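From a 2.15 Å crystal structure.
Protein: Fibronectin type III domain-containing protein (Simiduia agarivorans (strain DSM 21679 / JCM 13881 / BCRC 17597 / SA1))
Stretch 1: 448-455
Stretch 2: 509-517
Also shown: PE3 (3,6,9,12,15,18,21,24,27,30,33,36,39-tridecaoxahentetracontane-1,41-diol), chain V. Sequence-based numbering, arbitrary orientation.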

# COMPACT_ATOMS: atom_id res chain seq x y z
N VAL B 448 -23.79 20.20 -14.09
CA VAL B 448 -23.24 20.53 -12.77
C VAL B 448 -23.67 21.96 -12.44
O VAL B 448 -22.97 22.92 -12.76
CB VAL B 448 -21.72 20.37 -12.72
CG1 VAL B 448 -21.20 20.71 -11.33
CG2 VAL B 448 -21.31 18.96 -13.12
N GLN B 449 -24.81 22.10 -11.76
CA GLN B 449 -25.41 23.41 -11.54
C GLN B 449 -24.87 24.15 -10.31
O GLN B 449 -25.16 25.34 -10.16
CB GLN B 449 -26.93 23.28 -11.43
CG GLN B 449 -27.60 22.90 -12.75
CD GLN B 449 -29.11 22.77 -12.66
OE1 GLN B 449 -29.77 23.45 -11.87
NE2 GLN B 449 -29.68 21.88 -13.47
N ALA B 450 -24.10 23.49 -9.45
CA ALA B 450 -23.59 24.15 -8.26
C ALA B 450 -22.31 23.46 -7.79
O ALA B 450 -22.23 22.23 -7.79
CB ALA B 450 -24.64 24.13 -7.13
N VAL B 451 -21.33 24.27 -7.39
CA VAL B 451 -20.08 23.78 -6.81
C VAL B 451 -19.70 24.69 -5.64
O VAL B 451 -20.11 25.85 -5.58
CB VAL B 451 -18.92 23.74 -7.84
CG1 VAL B 451 -19.17 22.65 -8.88
CG2 VAL B 451 -18.75 25.09 -8.52
N ASP B 452 -18.92 24.14 -4.71
CA ASP B 452 -18.40 24.88 -3.57
C ASP B 452 -17.25 24.09 -2.96
O ASP B 452 -16.98 22.95 -3.36
CB ASP B 452 -19.50 25.16 -2.53
CG ASP B 452 -19.29 26.48 -1.79
OD1 ASP B 452 -18.14 26.99 -1.79
OD2 ASP B 452 -20.26 26.99 -1.20
N ILE B 453 -16.57 24.70 -1.99
CA ILE B 453 -15.45 24.07 -1.29
C ILE B 453 -15.83 23.92 0.18
O ILE B 453 -16.12 24.92 0.85
CB ILE B 453 -14.15 24.87 -1.44
CG1 ILE B 453 -13.89 25.23 -2.90
CG2 ILE B 453 -12.98 24.09 -0.85
CD1 ILE B 453 -13.58 24.04 -3.79
N ALA B 454 -15.80 22.69 0.68
CA ALA B 454 -16.10 22.37 2.06
C ALA B 454 -14.83 21.95 2.80
O ALA B 454 -13.71 22.10 2.29
CB ALA B 454 -17.17 21.28 2.13
N ASP B 455 -15.00 21.41 4.01
CA ASP B 455 -13.88 21.06 4.88
C ASP B 455 -14.17 19.72 5.54
O ASP B 455 -15.08 19.61 6.37
CB ASP B 455 -13.67 22.15 5.93
CG ASP B 455 -12.81 21.68 7.08
OD1 ASP B 455 -11.69 21.20 6.81
OD2 ASP B 455 -13.25 21.78 8.25
N GLY B 509 -34.97 15.42 -6.26
CA GLY B 509 -35.06 16.74 -6.87
C GLY B 509 -33.68 17.35 -7.05
O GLY B 509 -32.80 17.23 -6.19
N VAL B 510 -33.48 18.02 -8.19
CA VAL B 510 -32.21 18.65 -8.51
C VAL B 510 -31.81 19.60 -7.39
O VAL B 510 -32.61 20.43 -6.95
CB VAL B 510 -32.29 19.38 -9.86
CG1 VAL B 510 -31.07 20.26 -10.08
CG2 VAL B 510 -32.43 18.38 -11.00
N LEU B 511 -30.57 19.48 -6.92
CA LEU B 511 -30.02 20.39 -5.92
C LEU B 511 -29.57 21.66 -6.65
O LEU B 511 -28.40 21.83 -6.99
CB LEU B 511 -28.87 19.75 -5.16
CG LEU B 511 -29.03 18.30 -4.70
CD1 LEU B 511 -27.76 17.80 -4.00
CD2 LEU B 511 -30.24 18.15 -3.80
N ARG B 512 -30.53 22.56 -6.88
CA ARG B 512 -30.25 23.70 -7.75
C ARG B 512 -29.16 24.60 -7.18
O ARG B 512 -28.43 25.24 -7.94
CB ARG B 512 -31.52 24.50 -8.02
CG ARG B 512 -31.35 25.44 -9.20
CD ARG B 512 -32.64 26.09 -9.64
NE ARG B 512 -32.37 27.02 -10.73
CZ ARG B 512 -33.05 28.15 -10.94
NH1 ARG B 512 -34.04 28.49 -10.13
NH2 ARG B 512 -32.72 28.94 -11.96
N ASP B 513 -29.01 24.65 -5.85
CA ASP B 513 -27.80 25.21 -5.29
C ASP B 513 -27.34 24.36 -4.11
O ASP B 513 -28.14 23.69 -3.45
CB ASP B 513 -27.95 26.68 -4.85
CG ASP B 513 -26.60 27.40 -4.69
OD1 ASP B 513 -25.67 27.21 -5.52
OD2 ASP B 513 -26.48 28.18 -3.72
N VAL B 514 -26.03 24.38 -3.90
CA VAL B 514 -25.34 23.73 -2.80
C VAL B 514 -24.37 24.76 -2.25
O VAL B 514 -23.62 25.37 -3.02
CB VAL B 514 -24.59 22.47 -3.27
CG1 VAL B 514 -23.70 21.92 -2.17
CG2 VAL B 514 -25.56 21.41 -3.79
N ALA B 515 -24.40 24.98 -0.94
CA ALA B 515 -23.58 26.03 -0.36
C ALA B 515 -23.02 25.61 0.98
O ALA B 515 -23.70 24.96 1.78
CB ALA B 515 -24.38 27.34 -0.22
N VAL B 516 -21.77 26.00 1.23
CA VAL B 516 -21.04 25.67 2.44
C VAL B 516 -21.14 26.83 3.42
O VAL B 516 -21.06 28.01 3.02
CB VAL B 516 -19.57 25.35 2.11
CG1 VAL B 516 -18.78 25.06 3.36
CG2 VAL B 516 -19.49 24.18 1.14
N SER B 517 -21.35 26.52 4.69
CA SER B 517 -21.41 27.56 5.71
C SER B 517 -20.03 28.16 5.94
O SER B 517 -19.10 27.43 6.29
CB SER B 517 -21.95 26.99 7.02
OG SER B 517 -21.53 27.77 8.13
O43 PE3 V . -8.82 23.17 4.90
C42 PE3 V . -9.87 24.14 5.04
C41 PE3 V . -10.64 24.26 3.72
O40 PE3 V . -11.66 25.25 3.92
C39 PE3 V . -12.42 25.44 2.72
C38 PE3 V . -13.49 26.49 2.99
O37 PE3 V . -12.88 27.73 3.38
O HOH W 1 -29.68 26.29 -12.02
O HOH W 2 -22.74 26.87 -5.15

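Two strands run side by side here, nearly parallel at 6° between their N-to-C directions, yet no backbone-to-backbone hydrogen bond joins them. The one direct hydrogen bond across the contact borrows a side chain: Val516 N donates to Asp452 OD2 at 3.0 Å, with an angle of 159° at the hydrogen. The carboxylate thus takes the place that a carbonyl of a neighbouring strand would fill in a regular sheet. Its other oxygen is tied back to its own strand, Ile453 N donating to Asp452 OD1 at 2.8 Å, so the two bonds together hold the group across the gap.

The carbonyls Val451 O and Val514 O lie 4.4 Å apart, and two acceptors cannot bond each other; water 2 donates to both, at 2.9 Å to Val451 O and 2.7 Å to Val514 O. Nearer the N-terminal end of the two stretches, water 1 donates to Gln449 OE1 (2.8 Å) and accepts from Arg512 NE (3.1 Å), linking two long polar side chains whose closest direct approach is Gln449 OE1 to Arg512 CG, 3.7 Å.

Alongside these polar links, small side chains pack closely. Ala450 points toward the partner strand, its CB only 3.5 Å from Val514 N and 4.2 Å from Val514 CB; a methyl group faces backbone where the strands come near, with CA atoms of Ala450 and Asp513 5.3 Å apart. Val516 has the largest area covered by the other stretch. Val516 CG2 sits 3.8 Å from Ala454 CB and 3.5 Å from Ile453 O, while its own amide is engaged by Asp452. One residue therefore serves both the polar and the apolar parts of the contact. The rule to read here is economical: an alanine methyl lies against the partner backbone at the close approach, and a carboxylate and waters bridge polar groups between the strands.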